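Esterase (Uncultured bacterium, PDB 5EGN) hydrolyses the lactone ring of N-acyl-homoserine lactones, the quorum-sensing signals of bacteria, as an alpha/beta-hydrolase-fold lactonase. Local coordinates at the interface of chains A and B. Sequence-based numbering; all coordinates share one arbitrary frame. Chains: chain A/B, Esterase.

The interface of chains A and B. Residues chain A 31, 33-34, 160-161, 163-165, 167-168, 246; chain B 36-37, 40-41.
A:Val164, on helix 159-168, forms the apolar centre of this patch between two copies of an alpha/beta-hydrolase-fold enzyme; the contact recurs with the chains exchanged about a two-fold axis, although the structure alone does not show whether the dimer forms in solution. B:Tyr36 and B:Phe37, neighbours on helix 36-39, both pack against this valine from the same side. Its CG1, in the crowded position between backbone N and carbonyl carbon (chi1 73°), lies 3.8 Å from CE2 of B:Tyr36 and also touches CD1 of B:Phe37. Its CG2, anti to the backbone N, sits off-centre over one face of the tyrosine ring, while the carbonyl O of A:Gly33 lies above the rim of the opposite face. The B:Phe37 ring rests with one face over CD2 of B:Tyr36 and receives A:Glu160 on the other: the bent glutamate chain lays CG 4.0 Å from the ring centroid in a CH-pi contact, its carboxylate plane nearly perpendicular to the ring. At the far tip of that ring, CZ meets CD2 of A:Leu246 at 3.9 Å. On the other flank, CB of A:Ala167 packs against B:Pro41, 3.6 Å from its CA, and against the backbone of B:Phe40. The B:Phe40 ring presents a face to A:His168, whose CE1 stands over its centre, 3.9 Å from CE2; its tip meets the A:Asn31 amide end on, the planes 41° apart. B:Tyr36 extends with CG anti to its backbone N (chi1 178°), carrying its phenol past A:Ile34 to the imidazole edge. There its hydroxyl OH and A:His168 NE2 share a hydrogen bond of 2.6 Å, its direction undecided, crossing between chains amid largely apolar neighbours. Beyond the tip of the B:Phe40 ring, A:Asn31 OD1 accepts the backbone N-H of A:Gly33 at 2.9 Å on an in-plane lone pair, which steadies the amide and leaves ND2 directed toward the phenylalanine tip.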
ATOM      1  N   ASN A  31       2.498   8.652   1.593  1.00 23.16           N
ATOM      2  CA  ASN A  31       1.137   8.699   1.073  1.00 23.28           C
ATOM      3  C   ASN A  31       0.254   7.638   1.720  1.00 22.81           C
ATOM      4  O   ASN A  31       0.661   6.982   2.678  1.00 23.04           O
ATOM      5  CB  ASN A  31       1.123   8.533  -0.448  1.00 23.88           C
ATOM      6  CG  ASN A  31       1.787   7.251  -0.905  1.00 23.31           C
ATOM      7  OD1 ASN A  31       1.226   6.163  -0.778  1.00 22.61           O
ATOM      8  ND2 ASN A  31       2.985   7.376  -1.462  1.00 23.36           N
ATOM      9  N   GLY A  33      -0.669   4.720   0.904  1.00 22.09           N
ATOM     10  CA  GLY A  33      -0.219   3.342   0.825  1.00 21.88           C
ATOM     11  C   GLY A  33       0.236   2.802   2.169  1.00 21.52           C
ATOM     12  O   GLY A  33      -0.011   1.646   2.494  1.00 21.46           O
ATOM     13  N   ILE A  34       0.876   3.659   2.961  1.00 22.05           N
ATOM     14  CA  ILE A  34       1.377   3.296   4.291  1.00 22.09           C
ATOM     15  C   ILE A  34       0.329   2.620   5.189  1.00 20.95           C
ATOM     16  O   ILE A  34       0.685   1.954   6.162  1.00 20.33           O
ATOM     17  CB  ILE A  34       1.937   4.544   5.031  1.00 21.71           C
ATOM     18  CG1 ILE A  34       2.912   4.140   6.143  1.00 21.16           C
ATOM     19  CG2 ILE A  34       0.805   5.404   5.583  1.00 21.92           C
ATOM     20  CD1 ILE A  34       3.603   5.311   6.807  1.00 21.42           C
ATOM     21  N   GLU A 160      13.000  -3.029   5.194  1.00 24.72           N
ATOM     22  CA  GLU A 160      12.189  -2.547   4.082  1.00 25.75           C
ATOM     23  C   GLU A 160      11.415  -1.276   4.436  1.00 25.32           C
ATOM     24  O   GLU A 160      11.038  -0.505   3.551  1.00 24.63           O
ATOM     25  CB  GLU A 160      11.216  -3.634   3.621  1.00 25.48           C
ATOM     26  CG  GLU A 160      10.173  -4.029   4.659  1.00 24.84           C
ATOM     27  CD  GLU A 160      10.588  -5.231   5.485  1.00 25.24           C
ATOM     28  OE1 GLU A 160      11.772  -5.622   5.423  1.00 25.71           O
ATOM     29  OE2 GLU A 160       9.724  -5.791   6.189  1.00 25.52           O
ATOM     30  N   ILE A 161      11.178  -1.065   5.727  1.00 25.01           N
ATOM     31  CA  ILE A 161      10.476   0.124   6.198  1.00 25.36           C
ATOM     32  C   ILE A 161      11.314   1.382   5.974  1.00 25.58           C
ATOM     33  O   ILE A 161      10.875   2.326   5.310  1.00 27.64           O
ATOM     34  CB  ILE A 161      10.116   0.006   7.695  1.00 25.56           C
ATOM     35  CG1 ILE A 161       9.161  -1.167   7.922  1.00 24.82           C
ATOM     36  CG2 ILE A 161       9.503   1.303   8.199  1.00 24.95           C
ATOM     37  CD1 ILE A 161       8.759  -1.361   9.369  1.00 24.57           C
ATOM     38  N   ALA A 163      13.828   1.555   4.135  1.00 25.81           N
ATOM     39  CA  ALA A 163      14.030   1.598   2.687  1.00 25.54           C
ATOM     40  C   ALA A 163      12.925   2.386   1.973  1.00 25.39           C
ATOM     41  O   ALA A 163      13.202   3.336   1.232  1.00 25.39           O
ATOM     42  CB  ALA A 163      14.116   0.186   2.126  1.00 24.84           C
ATOM     43  N   VAL A 164      11.675   1.989   2.199  1.00 24.63           N
ATOM     44  CA  VAL A 164      10.549   2.607   1.505  1.00 25.01           C
ATOM     45  C   VAL A 164      10.355   4.056   1.950  1.00 25.31           C
ATOM     46  O   VAL A 164       9.901   4.897   1.167  1.00 24.78           O
ATOM     47  CB  VAL A 164       9.233   1.805   1.716  1.00 24.44           C
ATOM     48  CG1 VAL A 164       8.696   1.974   3.130  1.00 23.88           C
ATOM     49  CG2 VAL A 164       8.183   2.227   0.702  1.00 23.69           C
ATOM     50  N   MET A 165      10.722   4.359   3.192  1.00 27.61           N
ATOM     51  CA  MET A 165      10.563   5.718   3.688  1.00 25.70           C
ATOM     52  C   MET A 165      11.637   6.632   3.110  1.00 26.43           C
ATOM     53  O   MET A 165      11.382   7.803   2.830  1.00 27.25           O
ATOM     54  CB  MET A 165      10.597   5.749   5.215  1.00 25.45           C
ATOM     55  CG  MET A 165       9.455   6.541   5.817  1.00 25.08           C
ATOM     56  SD  MET A 165       7.845   5.878   5.347  1.00 19.56           S
ATOM     57  CE  MET A 165       7.855   4.317   6.228  1.00 23.02           C
ATOM     58  N   ALA A 167      12.803   6.070   0.247  1.00 26.71           N
ATOM     59  CA  ALA A 167      12.375   6.139  -1.142  1.00 26.88           C
ATOM     60  C   ALA A 167      11.285   7.189  -1.345  1.00 27.55           C
ATOM     61  O   ALA A 167      11.227   7.836  -2.390  1.00 28.10           O
ATOM     62  CB  ALA A 167      11.886   4.783  -1.604  1.00 26.46           C
ATOM     63  N   HIS A 168      10.428   7.352  -0.339  1.00 26.85           N
ATOM     64  CA  HIS A 168       9.288   8.264  -0.433  1.00 26.23           C
ATOM     65  C   HIS A 168       9.666   9.705  -0.787  1.00 27.83           C
ATOM     66  O   HIS A 168       9.017  10.326  -1.629  1.00 27.58           O
ATOM     67  CB  HIS A 168       8.499   8.258   0.878  1.00 25.71           C
ATOM     68  CG  HIS A 168       7.355   7.292   0.892  1.00 24.18           C
ATOM     69  ND1 HIS A 168       6.298   7.379   0.012  1.00 23.75           N
ATOM     70  CD2 HIS A 168       7.095   6.227   1.686  1.00 23.81           C
ATOM     71  CE1 HIS A 168       5.440   6.406   0.259  1.00 23.26           C
ATOM     72  NE2 HIS A 168       5.900   5.693   1.270  1.00 22.89           N
ATOM     73  N   LEU A 246       3.454   0.104  10.709  1.00 23.44           N
ATOM     74  CA  LEU A 246       4.277  -0.713   9.821  1.00 23.59           C
ATOM     75  C   LEU A 246       5.238  -1.612  10.594  1.00 24.02           C
ATOM     76  O   LEU A 246       5.520  -2.735  10.174  1.00 23.87           O
ATOM     77  CB  LEU A 246       5.066   0.170   8.853  1.00 23.28           C
ATOM     78  CG  LEU A 246       4.326   0.667   7.612  1.00 21.94           C
ATOM     79  CD1 LEU A 246       5.276   1.428   6.702  1.00 21.56           C
ATOM     80  CD2 LEU A 246       3.687  -0.497   6.873  1.00 21.37           C
TER
ATOM     81  N   TYR B  36       3.623  -2.047  -2.071  1.00 20.57           N
ATOM     82  CA  TYR B  36       4.035  -0.824  -1.370  1.00 21.22           C
ATOM     83  C   TYR B  36       5.535  -0.756  -1.123  1.00 21.57           C
ATOM     84  O   TYR B  36       6.156   0.285  -1.331  1.00 21.82           O
ATOM     85  CB  TYR B  36       3.291  -0.677  -0.030  1.00 21.34           C
ATOM     86  CG  TYR B  36       3.723   0.546   0.765  1.00 21.32           C
ATOM     87  CD1 TYR B  36       3.373   1.826   0.351  1.00 21.27           C
ATOM     88  CD2 TYR B  36       4.499   0.421   1.914  1.00 21.85           C
ATOM     89  CE1 TYR B  36       3.777   2.946   1.058  1.00 21.95           C
ATOM     90  CE2 TYR B  36       4.906   1.539   2.629  1.00 22.00           C
ATOM     91  CZ  TYR B  36       4.541   2.796   2.194  1.00 22.87           C
ATOM     92  OH  TYR B  36       4.940   3.909   2.897  1.00 21.72           O
ATOM     93  N   PHE B  37       6.119  -1.865  -0.690  1.00 22.29           N
ATOM     94  CA  PHE B  37       7.536  -1.870  -0.351  1.00 22.89           C
ATOM     95  C   PHE B  37       8.446  -2.030  -1.565  1.00 22.94           C
ATOM     96  O   PHE B  37       9.663  -1.894  -1.449  1.00 23.09           O
ATOM     97  CB  PHE B  37       7.841  -2.973   0.659  1.00 22.65           C
ATOM     98  CG  PHE B  37       7.284  -2.713   2.028  1.00 22.95           C
ATOM     99  CD1 PHE B  37       7.890  -1.803   2.880  1.00 23.13           C
ATOM    100  CD2 PHE B  37       6.155  -3.382   2.462  1.00 22.86           C
ATOM    101  CE1 PHE B  37       7.376  -1.568   4.143  1.00 23.09           C
ATOM    102  CE2 PHE B  37       5.636  -3.152   3.722  1.00 22.13           C
ATOM    103  CZ  PHE B  37       6.247  -2.244   4.562  1.00 21.98           C
ATOM    104  N   PHE B  40       8.113   2.117  -4.493  1.00 24.16           N
ATOM    105  CA  PHE B  40       8.835   3.377  -4.334  1.00 24.96           C
ATOM    106  C   PHE B  40      10.364   3.255  -4.283  1.00 25.58           C
ATOM    107  O   PHE B  40      11.057   4.145  -4.777  1.00 31.21           O
ATOM    108  CB  PHE B  40       8.319   4.104  -3.091  1.00 24.74           C
ATOM    109  CG  PHE B  40       6.879   4.511  -3.197  1.00 24.34           C
ATOM    110  CD1 PHE B  40       6.523   5.675  -3.858  1.00 24.17           C
ATOM    111  CD2 PHE B  40       5.878   3.720  -2.659  1.00 23.82           C
ATOM    112  CE1 PHE B  40       5.199   6.050  -3.968  1.00 23.78           C
ATOM    113  CE2 PHE B  40       4.552   4.088  -2.766  1.00 23.33           C
ATOM    114  CZ  PHE B  40       4.213   5.254  -3.422  1.00 23.70           C
ATOM    115  N   PRO B  41      10.903   2.180  -3.676  1.00 25.24           N
ATOM    116  CA  PRO B  41      12.350   2.001  -3.851  1.00 25.74           C
ATOM    117  C   PRO B  41      12.754   1.840  -5.316  1.00 25.74           C
ATOM    118  O   PRO B  41      13.804   2.339  -5.718  1.00 25.93           O
ATOM    119  CB  PRO B  41      12.637   0.724  -3.059  1.00 25.11           C
ATOM    120  CG  PRO B  41      11.621   0.741  -1.978  1.00 24.96           C
ATOM    121  CD  PRO B  41      10.375   1.308  -2.609  1.00 24.85           C
TER